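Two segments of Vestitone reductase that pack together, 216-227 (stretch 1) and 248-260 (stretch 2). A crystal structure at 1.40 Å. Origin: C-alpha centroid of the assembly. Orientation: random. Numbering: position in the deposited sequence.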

# COMPACT_ATOMS: atom_id res chain seq x y z
N GLN A 216 -6.32 -14.11 18.39
CA GLN A 216 -6.32 -13.39 17.12
C GLN A 216 -4.96 -13.38 16.43
O GLN A 216 -4.79 -12.73 15.40
CB GLN A 216 -6.80 -11.95 17.34
CG GLN A 216 -8.27 -11.84 17.68
CD GLN A 216 -8.71 -10.41 17.90
OE1 GLN A 216 -8.26 -9.75 18.84
NE2 GLN A 216 -9.59 -9.92 17.04
N ILE A 217 -4.00 -14.12 16.98
CA ILE A 217 -2.67 -14.17 16.38
C ILE A 217 -2.62 -15.14 15.20
O ILE A 217 -2.96 -16.32 15.32
CB ILE A 217 -1.60 -14.59 17.42
CG1 ILE A 217 -1.44 -13.49 18.47
CG2 ILE A 217 -0.27 -14.85 16.72
CD1 ILE A 217 -0.49 -13.84 19.60
N GLY A 218 -2.22 -14.61 14.04
CA GLY A 218 -2.10 -15.41 12.84
C GLY A 218 -0.68 -15.27 12.34
O GLY A 218 0.10 -16.22 12.38
N VAL A 219 -0.33 -14.07 11.88
CA VAL A 219 1.01 -13.78 11.41
C VAL A 219 1.95 -13.65 12.61
O VAL A 219 1.63 -12.97 13.59
CB VAL A 219 1.02 -12.47 10.60
CG1 VAL A 219 2.45 -12.03 10.32
CG2 VAL A 219 0.26 -12.67 9.29
N THR A 220 3.11 -14.31 12.54
CA THR A 220 4.08 -14.26 13.62
C THR A 220 5.40 -13.59 13.24
O THR A 220 6.31 -13.48 14.06
CB THR A 220 4.33 -15.66 14.21
OG1 THR A 220 4.58 -16.58 13.15
CG2 THR A 220 3.11 -16.11 15.02
N ARG A 221 5.51 -13.16 11.99
CA ARG A 221 6.66 -12.39 11.52
C ARG A 221 6.08 -11.51 10.44
O ARG A 221 5.59 -12.00 9.42
CB ARG A 221 7.80 -13.25 10.96
CG ARG A 221 9.03 -12.39 10.65
CD ARG A 221 10.25 -13.22 10.31
NE ARG A 221 10.04 -13.98 9.08
CZ ARG A 221 10.70 -15.09 8.77
NH1 ARG A 221 11.61 -15.58 9.61
NH2 ARG A 221 10.45 -15.71 7.63
N PHE A 222 6.13 -10.21 10.68
CA PHE A 222 5.54 -9.21 9.80
C PHE A 222 6.49 -8.40 8.94
O PHE A 222 7.46 -7.83 9.47
CB PHE A 222 4.77 -8.16 10.64
CG PHE A 222 3.68 -8.72 11.52
CD1 PHE A 222 2.35 -8.49 11.20
CD2 PHE A 222 3.99 -9.40 12.70
CE1 PHE A 222 1.33 -8.93 12.05
CE2 PHE A 222 2.96 -9.85 13.55
CZ PHE A 222 1.63 -9.60 13.21
N HIS A 223 6.25 -8.33 7.63
CA HIS A 223 7.03 -7.42 6.81
C HIS A 223 6.20 -6.13 6.95
O HIS A 223 4.97 -6.17 6.88
CB HIS A 223 7.22 -7.87 5.34
CG HIS A 223 6.07 -8.63 4.74
ND1 HIS A 223 6.27 -9.77 3.98
CD2 HIS A 223 4.74 -8.36 4.66
CE1 HIS A 223 5.13 -10.16 3.46
NE2 HIS A 223 4.18 -9.33 3.86
N MET A 224 6.87 -5.01 7.20
CA MET A 224 6.17 -3.75 7.45
C MET A 224 6.84 -2.50 6.88
O MET A 224 8.02 -2.53 6.51
CB MET A 224 6.04 -3.55 8.98
CG MET A 224 5.60 -4.80 9.75
SD MET A 224 5.52 -4.54 11.54
CE MET A 224 3.98 -3.63 11.65
N VAL A 225 6.07 -1.41 6.82
CA VAL A 225 6.56 -0.12 6.33
C VAL A 225 5.70 0.98 6.94
O VAL A 225 4.52 0.77 7.22
CB VAL A 225 6.50 -0.02 4.77
CG1 VAL A 225 5.05 -0.03 4.29
CG2 VAL A 225 7.22 1.24 4.30
N HIS A 226 6.30 2.15 7.15
CA HIS A 226 5.57 3.30 7.70
C HIS A 226 4.80 3.92 6.53
O HIS A 226 5.36 4.15 5.46
CB HIS A 226 6.56 4.32 8.28
CG HIS A 226 5.91 5.40 9.09
ND1 HIS A 226 5.01 6.29 8.55
CD2 HIS A 226 6.03 5.73 10.39
CE1 HIS A 226 4.60 7.13 9.49
NE2 HIS A 226 5.21 6.81 10.62
N VAL A 227 3.52 4.20 6.74
CA VAL A 227 2.69 4.77 5.69
C VAL A 227 3.26 6.06 5.09
O VAL A 227 3.13 6.29 3.89
CB VAL A 227 1.24 5.03 6.19
CG1 VAL A 227 1.21 6.15 7.22
CG2 VAL A 227 0.33 5.36 5.01
N ASN A 248 10.29 -3.25 -4.15
CA ASN A 248 9.80 -3.64 -2.83
C ASN A 248 9.93 -2.36 -2.00
O ASN A 248 10.88 -1.60 -2.17
CB ASN A 248 10.70 -4.69 -2.17
CG ASN A 248 10.37 -6.11 -2.59
OD1 ASN A 248 9.24 -6.41 -2.99
ND2 ASN A 248 11.34 -7.00 -2.47
N CYS A 249 8.97 -2.12 -1.11
CA CYS A 249 9.02 -0.95 -0.23
C CYS A 249 8.65 -1.52 1.13
O CYS A 249 7.56 -1.28 1.67
CB CYS A 249 8.00 0.09 -0.69
SG CYS A 249 8.13 1.66 0.18
N SER A 250 9.59 -2.27 1.69
CA SER A 250 9.38 -3.01 2.93
C SER A 250 10.67 -3.02 3.75
O SER A 250 11.38 -4.03 3.80
CB SER A 250 9.00 -4.44 2.51
OG SER A 250 8.67 -5.28 3.60
N PRO A 251 10.98 -1.90 4.42
CA PRO A 251 12.20 -1.78 5.22
C PRO A 251 12.28 -2.58 6.51
O PRO A 251 13.37 -2.75 7.07
CB PRO A 251 12.27 -0.28 5.49
CG PRO A 251 10.83 0.08 5.67
CD PRO A 251 10.17 -0.67 4.52
N PHE A 252 11.15 -3.07 7.00
CA PHE A 252 11.14 -3.80 8.26
C PHE A 252 10.66 -5.25 8.16
O PHE A 252 9.76 -5.57 7.38
CB PHE A 252 10.24 -3.10 9.28
CG PHE A 252 10.40 -1.60 9.34
CD1 PHE A 252 11.66 -1.01 9.39
CD2 PHE A 252 9.27 -0.78 9.38
CE1 PHE A 252 11.79 0.39 9.50
CE2 PHE A 252 9.40 0.61 9.49
CZ PHE A 252 10.66 1.19 9.55
N ILE A 253 11.28 -6.11 8.95
CA ILE A 253 10.87 -7.51 9.06
C ILE A 253 10.87 -7.69 10.57
O ILE A 253 11.91 -7.59 11.24
CB ILE A 253 11.81 -8.48 8.29
CG1 ILE A 253 11.24 -9.89 8.37
CG2 ILE A 253 13.24 -8.39 8.80
CD1 ILE A 253 9.85 -10.03 7.74
N VAL A 254 9.68 -7.93 11.12
CA VAL A 254 9.48 -7.98 12.56
C VAL A 254 8.87 -9.23 13.17
O VAL A 254 7.66 -9.46 13.05
CB VAL A 254 8.61 -6.78 12.98
CG1 VAL A 254 8.59 -6.63 14.49
CG2 VAL A 254 9.12 -5.50 12.30
N PRO A 255 9.69 -10.05 13.85
CA PRO A 255 9.15 -11.25 14.49
C PRO A 255 8.22 -10.79 15.61
O PRO A 255 8.48 -9.76 16.24
CB PRO A 255 10.39 -11.95 15.03
CG PRO A 255 11.47 -11.52 14.07
CD PRO A 255 11.16 -10.05 13.87
N ILE A 256 7.16 -11.54 15.87
CA ILE A 256 6.23 -11.14 16.92
C ILE A 256 6.92 -11.07 18.30
O ILE A 256 6.49 -10.31 19.17
CB ILE A 256 5.00 -12.10 16.94
CG1 ILE A 256 3.87 -11.48 17.76
CG2 ILE A 256 5.40 -13.47 17.46
CD1 ILE A 256 2.53 -12.16 17.52
N GLU A 257 7.98 -11.86 18.48
CA GLU A 257 8.72 -11.85 19.74
C GLU A 257 9.44 -10.52 19.93
O GLU A 257 9.49 -9.97 21.04
CB GLU A 257 9.73 -13.00 19.77
CG GLU A 257 9.12 -14.40 19.74
CD GLU A 257 8.79 -14.90 18.34
OE1 GLU A 257 8.31 -16.04 18.22
OE2 GLU A 257 9.02 -14.17 17.35
N GLU A 258 10.01 -9.99 18.85
CA GLU A 258 10.70 -8.70 18.93
C GLU A 258 9.66 -7.60 19.09
O GLU A 258 9.89 -6.59 19.76
CB GLU A 258 11.56 -8.48 17.68
CG GLU A 258 12.68 -9.51 17.57
CD GLU A 258 13.61 -9.26 16.40
OE1 GLU A 258 14.47 -10.14 16.14
OE2 GLU A 258 13.49 -8.21 15.74
N MET A 259 8.50 -7.82 18.48
CA MET A 259 7.39 -6.88 18.58
C MET A 259 7.00 -6.77 20.07
O MET A 259 6.81 -5.68 20.60
CB MET A 259 6.22 -7.43 17.75
CG MET A 259 4.96 -6.61 17.74
SD MET A 259 3.70 -7.47 16.77
CE MET A 259 3.80 -6.63 15.20
N SER A 260 6.90 -7.92 20.73
CA SER A 260 6.55 -7.95 22.15
C SER A 260 7.57 -7.19 23.00
O SER A 260 7.20 -6.43 23.89
CB SER A 260 6.48 -9.40 22.64
OG SER A 260 6.36 -9.44 24.05

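Backbone hydrogen bonds join the two stretches as an antiparallel pair of strands. Phe 222 and Val 254 bond twice: Phe 222 N to Val 254 O at 2.9 Å, and Val 254 N to Phe 222 O at 2.8 Å. Met 224 and Phe 252 do the same: Met 224 N to Phe 252 O is 2.9 Å, Phe 252 N to Met 224 O a more bent 3.2 Å. Ile 256 N donates to Thr 220 O at 2.8 Å, which extends the ladder to the first residue of the helix.

Between these pairs, CA-H...O contacts fill the ladder. His 223 CA is 3.3 Å from Phe 252 O, and Ile 253 CA is 3.4 Å from Phe 222 O.

Side chains alternate between the two faces. Phe 222, Met 224, Phe 252 and Val 254 share one. There Met 224 SD packs 3.8 Å from Val 254 CG2. Arg 221, His 223, Ile 253 and Pro 255 share the other, where Arg 221 CG meets Ile 253 CD1 at 3.8 Å. Val 225 CG2 packs 3.5 Å from Pro 251 CD.

The helix adds apolar contacts. Met 259 CE sits over one face of the Phe 222 ring, 3.7 Å from Phe 222 CE2, in a CH-pi contact. Ile 256 CD1 reaches Ile 217 CG2 at 4.0 Å.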